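Side-chain contacts in 2-keto-3-deoxygluconate kinase (Thermotoga maritima, PDB 2AFB), which probably phosphorylates 2-keto-3-deoxygluconate at the expense of ATP, as a carbohydrate kinase of the pfkB family: residues A[30-33]-A[34-37]; A[183-186]-A[187-190]; A[307-310]-A[311-315]. All blocks are in the same frame, centred on the assembly; numbering follows the deposited sequence.

Contact 1. Residues A[30-33]-A[34-37]; sequences HKRI and FQTD
Gln-35 folds back on Arg-32 across a tight turn, and its side chain closes the turn. Gln-35 CB lies 4.0 Å from Arg-32 O. CG stands between the backbone N and the carbonyl carbon (chi1 74°), which turns the chain back over the preceding residues. There Gln-35 CG approaches Arg-32 O to 3.4 Å and also faces Lys-31 CB. CD follows toward the Arg-32 amide. Gln-35 OE1 accepts from Arg-32 N at 2.9 Å. This bond is almost straight, 177° at the hydrogen, and it uses an in-plane lone pair of OE1. NE2, the other arm of the amide, donates to Pro-326 O of a second subunit. Both arms are thus engaged, which should hold the amide against flipping.

The backbone returns the grip: Gln-35 N donates to Arg-32 O at 3.1 Å. One residue on, Thr-36 N donates to Ile-33 O at 3.3 Å. A water gives hydrogen bonds to Ile-33 O and Thr-36 O. Lys-31 runs past Gln-35, and Lys-31 NZ stays 3.6 Å from Gln-35 O. Asp-37 binds a calcium ion together with Asp-37 of a fourth subunit. Arg-32 NH1 donates to Val-331 O of the second subunit, and NH2 forms salt bridges to Glu-103 and to Glu-336 of the second subunit. The arrangement is a short 3-10 turn in the loop joining antiparallel strands 22-26 and 38-44, here at a subunit interface.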
# COMPACT_ATOMS: atom_id res chain seq x y z
N HIS A 30 5.46 5.79 -10.78
CA HIS A 30 5.61 6.83 -11.78
C HIS A 30 4.65 8.01 -11.59
O HIS A 30 4.53 8.83 -12.46
CB HIS A 30 5.47 6.26 -13.19
CG HIS A 30 6.57 5.34 -13.59
ND1 HIS A 30 7.90 5.72 -13.55
CD2 HIS A 30 6.55 4.08 -14.07
CE1 HIS A 30 8.65 4.72 -13.97
NE2 HIS A 30 7.86 3.71 -14.30
N LYS A 31 4.05 8.13 -10.41
CA LYS A 31 3.34 9.31 -9.99
C LYS A 31 4.26 10.51 -9.86
O LYS A 31 5.45 10.40 -9.57
CB LYS A 31 2.55 9.07 -8.69
CG LYS A 31 1.29 8.15 -8.83
CD LYS A 31 0.61 7.80 -7.39
CE LYS A 31 -0.90 8.27 -7.19
NZ LYS A 31 -1.43 8.50 -5.68
N ARG A 32 3.68 11.67 -10.18
CA ARG A 32 4.33 12.93 -9.97
C ARG A 32 4.03 13.43 -8.55
O ARG A 32 3.11 13.00 -7.90
CB ARG A 32 3.88 13.96 -11.03
CG ARG A 32 4.15 13.49 -12.42
CD ARG A 32 4.27 14.59 -13.47
NE ARG A 32 5.45 15.38 -13.21
CZ ARG A 32 5.82 16.44 -13.94
NH1 ARG A 32 5.10 16.88 -14.96
NH2 ARG A 32 6.91 17.09 -13.58
N ILE A 33 4.88 14.30 -8.07
CA ILE A 33 4.75 14.84 -6.73
C ILE A 33 3.37 15.42 -6.49
O ILE A 33 2.75 15.15 -5.46
CB ILE A 33 5.86 15.89 -6.44
CG1 ILE A 33 7.22 15.16 -6.38
CG2 ILE A 33 5.56 16.65 -5.14
CD1 ILE A 33 8.56 16.02 -6.71
N PHE A 34 2.87 16.15 -7.47
CA PHE A 34 1.61 16.86 -7.37
C PHE A 34 0.44 15.95 -7.05
O PHE A 34 -0.58 16.36 -6.45
CB PHE A 34 1.31 17.54 -8.72
CG PHE A 34 0.07 18.38 -8.72
CD1 PHE A 34 0.01 19.55 -7.98
CD2 PHE A 34 -1.03 18.03 -9.49
CE1 PHE A 34 -1.15 20.34 -8.01
CE2 PHE A 34 -2.18 18.80 -9.51
CZ PHE A 34 -2.25 19.95 -8.76
N GLN A 35 0.54 14.74 -7.55
CA GLN A 35 -0.58 13.83 -7.49
C GLN A 35 -0.54 12.81 -6.33
O GLN A 35 -1.49 12.10 -6.11
CB GLN A 35 -0.81 13.18 -8.86
CG GLN A 35 0.10 12.15 -9.32
CD GLN A 35 0.02 11.90 -10.86
OE1 GLN A 35 1.03 11.69 -11.47
NE2 GLN A 35 -1.19 11.82 -11.44
N THR A 36 0.53 12.75 -5.58
CA THR A 36 0.74 11.61 -4.72
C THR A 36 0.23 11.84 -3.28
O THR A 36 0.44 12.92 -2.72
CB THR A 36 2.24 11.19 -4.76
OG1 THR A 36 2.33 9.87 -4.26
CG2 THR A 36 3.12 12.11 -3.93
N ASP A 37 -0.41 10.80 -2.71
CA ASP A 37 -0.74 10.71 -1.28
C ASP A 37 0.37 10.11 -0.41
O ASP A 37 0.21 10.03 0.79
CB ASP A 37 -2.12 10.00 -1.05
CG ASP A 37 -2.13 8.39 -1.21
OD1 ASP A 37 -1.31 7.66 -1.86
OD2 ASP A 37 -3.11 7.78 -0.69
O HOH W 1 1.63 15.67 -2.93

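Contact 2. Residues A[183-186]-A[187-190]; sequences LWTK and EEAQ
A capping box starts helix 186-196, with Thr-185 as the N-cap and Glu-188 as its partner. Glu-188 N donates to Thr-185 OG1 at 3.3 Å. In return, the Glu-188 carboxylate reaches back through OE2 to Thr-185 N, a weak bond of 3.3 Å. Thr-185 OG1 also gives a weak bond to OE2. The threonine hydroxyl sits between the backbone N and the carbonyl carbon (chi1 68°), facing the first turn of the helix. The two side chains cross at about a right angle.

Next to the box, Trp-184 lies against the helix. Ala-189 CA stands over the centre of the Trp-184 six-membered ring, 3.5 Å from the centroid and 3° off the normal, a CH-pi contact. Ala-189 CB covers the same ring system near CE2. Pro-149, Pro-150, Val-192 and Met-193 also touch the indole. An alanine in place of Trp-184 would probably leave Ala-189 without its aromatic cover and weaken the packing of the helix start on the proline loop.

Regular helix bonds follow from Ala-189 N to Thr-185 O and from Gln-190 N to Lys-186 O. A water donates to Leu-183 O and, at 2.6 Å, to Glu-188 OE1.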
# COMPACT_ATOMS: atom_id res chain seq x y z
N LEU A 183 25.05 23.21 -8.64
CA LEU A 183 25.86 23.45 -7.44
C LEU A 183 26.92 24.54 -7.63
O LEU A 183 27.24 25.26 -6.68
CB LEU A 183 26.48 22.13 -6.99
CG LEU A 183 25.48 21.16 -6.36
CD1 LEU A 183 26.10 19.79 -6.18
CD2 LEU A 183 24.98 21.69 -5.00
N TRP A 184 27.47 24.64 -8.82
CA TRP A 184 28.49 25.63 -9.13
C TRP A 184 28.73 25.75 -10.63
O TRP A 184 28.30 24.89 -11.40
CB TRP A 184 29.81 25.35 -8.39
CG TRP A 184 30.40 23.98 -8.45
CD1 TRP A 184 29.97 22.88 -9.18
CD2 TRP A 184 31.57 23.55 -7.77
NE1 TRP A 184 30.81 21.82 -8.98
CE2 TRP A 184 31.79 22.20 -8.11
CE3 TRP A 184 32.46 24.19 -6.90
CZ2 TRP A 184 32.87 21.46 -7.60
CZ3 TRP A 184 33.55 23.45 -6.39
CH2 TRP A 184 33.74 22.11 -6.75
N THR A 185 29.42 26.83 -11.03
CA THR A 185 29.79 27.04 -12.41
C THR A 185 31.03 26.24 -12.71
O THR A 185 31.76 25.83 -11.80
CB THR A 185 30.03 28.52 -12.74
OG1 THR A 185 31.19 29.02 -12.07
CG2 THR A 185 28.80 29.36 -12.37
N LYS A 186 31.26 25.99 -13.99
CA LYS A 186 32.40 25.21 -14.42
C LYS A 186 33.67 25.95 -14.05
O LYS A 186 34.68 25.35 -13.78
CB LYS A 186 32.35 24.97 -15.93
CG LYS A 186 32.76 26.17 -16.79
CD LYS A 186 32.75 25.83 -18.27
CE LYS A 186 32.82 27.09 -19.14
NZ LYS A 186 33.76 26.90 -20.27
N GLU A 187 33.60 27.28 -14.03
CA GLU A 187 34.74 28.08 -13.57
C GLU A 187 35.09 27.86 -12.09
O GLU A 187 36.26 27.74 -11.78
CB GLU A 187 34.51 29.56 -13.84
CG GLU A 187 34.49 29.94 -15.33
CD GLU A 187 33.11 29.80 -16.03
OE1 GLU A 187 32.09 29.31 -15.44
OE2 GLU A 187 33.07 30.20 -17.21
N GLU A 188 34.09 27.79 -11.20
CA GLU A 188 34.34 27.57 -9.75
C GLU A 188 34.79 26.14 -9.52
O GLU A 188 35.68 25.90 -8.72
CB GLU A 188 33.11 27.82 -8.84
CG GLU A 188 32.23 29.05 -9.08
CD GLU A 188 30.84 28.98 -8.37
OE1 GLU A 188 30.82 28.51 -7.20
OE2 GLU A 188 29.80 29.40 -8.95
N ALA A 189 34.14 25.21 -10.20
CA ALA A 189 34.50 23.79 -10.13
C ALA A 189 35.96 23.57 -10.52
O ALA A 189 36.68 22.89 -9.81
CB ALA A 189 33.59 22.98 -11.00
N GLN A 190 36.39 24.21 -11.61
CA GLN A 190 37.78 24.13 -12.05
C GLN A 190 38.70 24.78 -11.06
O GLN A 190 39.79 24.29 -10.84
CB GLN A 190 37.99 24.79 -13.43
CG GLN A 190 37.45 23.98 -14.59
CD GLN A 190 37.20 24.79 -15.84
OE1 GLN A 190 38.05 25.55 -16.30
NE2 GLN A 190 36.02 24.62 -16.42
O HOH W 2 28.59 28.07 -6.03

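Contact 3. Residues A[307-310]-A[311-315]; sequences DSQK and KAEFA
Lys-311 N donates to Asp-307 O at 2.8 Å, the first in a run of i to i+4 backbone bonds that opens helix 308-322. Ala-312 N to Ser-308 O, Glu-313 N to Gln-309 O and Phe-314 N to Lys-310 O continue the run. Ala-312 N also gives a weak bond to Gln-309 O, so it is shared between two carbonyls at the first turn. Asp-307 is the N-cap. Asp-307 OD1 accepts from Lys-310 N at 2.9 Å and answers an amide of the first turn. A carboxylate here would probably interact well with the positive end of the helix dipole.

From the first turn, Gln-309 reaches one turn ahead to Glu-313, side chain to side chain. Gln-309 NE2 donates to Glu-313 OE2 at 3.2 Å, with a bend to 146° at the hydrogen. OE2 lies close to the amide plane of the glutamine. The donor, however, comes from above the carboxylate plane, and the two flat groups are turned 45° apart. Gln-309 has CG anti to the backbone N (chi1 -165°) and then bends at chi2, which swings NE2 forward along the helix to OE2. The pair has other holds: NE2 also donates to Phe-276 O, and Glu-313 OE1 accepts from Asn-278 N.

Phe-314 CB lies 3.2 Å from Lys-310 O. Lys-310 NZ stays 4.2 Å from Phe-314 CD1, obliquely placed to that ring, and makes a cation-pi contact with Phe-306. Phe-306 also meets the Phe-314 ring edge-to-face. Lys-311 CG passes 3.5 Å from Asp-307 O, and its NZ forms a salt bridge with Glu-270 and a hydrogen bond with Ser-302 OG.

The Gln-309 and Glu-313 side fixes the helix to strand 273-283. Phe-314 and Ala-315 pack on helix 290-304, and Lys-310 and Phe-314 touch helix 334-341.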
# COMPACT_ATOMS: atom_id res chain seq x y z
N ASP A 307 42.50 -7.89 -13.43
CA ASP A 307 43.11 -7.32 -14.62
C ASP A 307 42.22 -6.22 -15.19
O ASP A 307 41.05 -6.10 -14.83
CB ASP A 307 43.56 -8.38 -15.67
CG ASP A 307 42.43 -9.10 -16.35
OD1 ASP A 307 41.54 -8.46 -16.94
OD2 ASP A 307 42.46 -10.34 -16.37
N SER A 308 42.79 -5.41 -16.07
CA SER A 308 42.14 -4.21 -16.54
C SER A 308 40.86 -4.48 -17.31
O SER A 308 39.87 -3.79 -17.11
CB SER A 308 43.09 -3.41 -17.42
OG SER A 308 44.20 -2.99 -16.67
N GLN A 309 40.88 -5.51 -18.16
CA GLN A 309 39.66 -5.87 -18.88
C GLN A 309 38.59 -6.34 -17.89
O GLN A 309 37.42 -5.91 -17.98
CB GLN A 309 39.92 -6.92 -19.98
CG GLN A 309 38.78 -7.05 -20.98
CD GLN A 309 38.44 -5.72 -21.73
OE1 GLN A 309 39.33 -5.04 -22.22
NE2 GLN A 309 37.15 -5.38 -21.80
N LYS A 310 38.98 -7.16 -16.92
CA LYS A 310 38.01 -7.65 -15.96
C LYS A 310 37.48 -6.54 -15.10
O LYS A 310 36.31 -6.55 -14.72
CB LYS A 310 38.57 -8.81 -15.10
CG LYS A 310 37.66 -9.14 -13.92
CD LYS A 310 38.14 -10.30 -13.11
CE LYS A 310 36.97 -11.17 -12.58
NZ LYS A 310 36.45 -10.75 -11.32
N LYS A 311 38.30 -5.55 -14.79
CA LYS A 311 37.80 -4.38 -14.08
C LYS A 311 36.66 -3.70 -14.84
O LYS A 311 35.72 -3.21 -14.23
CB LYS A 311 38.87 -3.31 -13.90
CG LYS A 311 39.78 -3.53 -12.76
CD LYS A 311 40.73 -2.35 -12.58
CE LYS A 311 42.01 -2.82 -11.90
NZ LYS A 311 42.66 -1.71 -11.21
N ALA A 312 36.80 -3.61 -16.15
CA ALA A 312 35.79 -2.96 -16.97
C ALA A 312 34.54 -3.80 -17.03
O ALA A 312 33.46 -3.26 -16.86
CB ALA A 312 36.30 -2.67 -18.38
N GLU A 313 34.67 -5.10 -17.25
CA GLU A 313 33.49 -5.94 -17.42
C GLU A 313 32.72 -6.04 -16.11
O GLU A 313 31.49 -5.91 -16.11
CB GLU A 313 33.83 -7.36 -17.90
CG GLU A 313 34.47 -7.46 -19.26
CD GLU A 313 33.64 -6.87 -20.43
OE1 GLU A 313 32.41 -6.54 -20.30
OE2 GLU A 313 34.26 -6.77 -21.52
N PHE A 314 33.44 -6.26 -15.01
CA PHE A 314 32.84 -6.38 -13.69
C PHE A 314 32.11 -5.08 -13.32
O PHE A 314 30.96 -5.09 -12.87
CB PHE A 314 33.91 -6.68 -12.65
CG PHE A 314 33.37 -6.96 -11.28
CD1 PHE A 314 33.08 -8.28 -10.89
CD2 PHE A 314 33.22 -5.93 -10.35
CE1 PHE A 314 32.59 -8.53 -9.63
CE2 PHE A 314 32.73 -6.19 -9.10
CZ PHE A 314 32.44 -7.49 -8.73
N ALA A 315 32.79 -3.95 -13.48
CA ALA A 315 32.15 -2.67 -13.13
C ALA A 315 30.99 -2.28 -14.06
O ALA A 315 30.01 -1.72 -13.61
CB ALA A 315 33.17 -1.57 -13.08

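How the contacts relate
The three contacts are local and follow one another along the chain, so none nests in or crosses another. Contact 1 comes first, in the loop between strands 22-26 and 38-44 of the smaller four-stranded sheet, where other subunits meet it. Contact 2 lies after strand 172-176 of the nine-stranded sheet, where the loop turns into helix 186-196 that leads on to strand 202-205. Contact 3 opens helix 308-322, directly after helix 290-304, and ties it to strand 273-283, outermost in its sheet within this chain. The centres of contact 1 and contact 2 are about 33 Å apart. Contacts 2 and 3 both begin a helix with a side-chain cap.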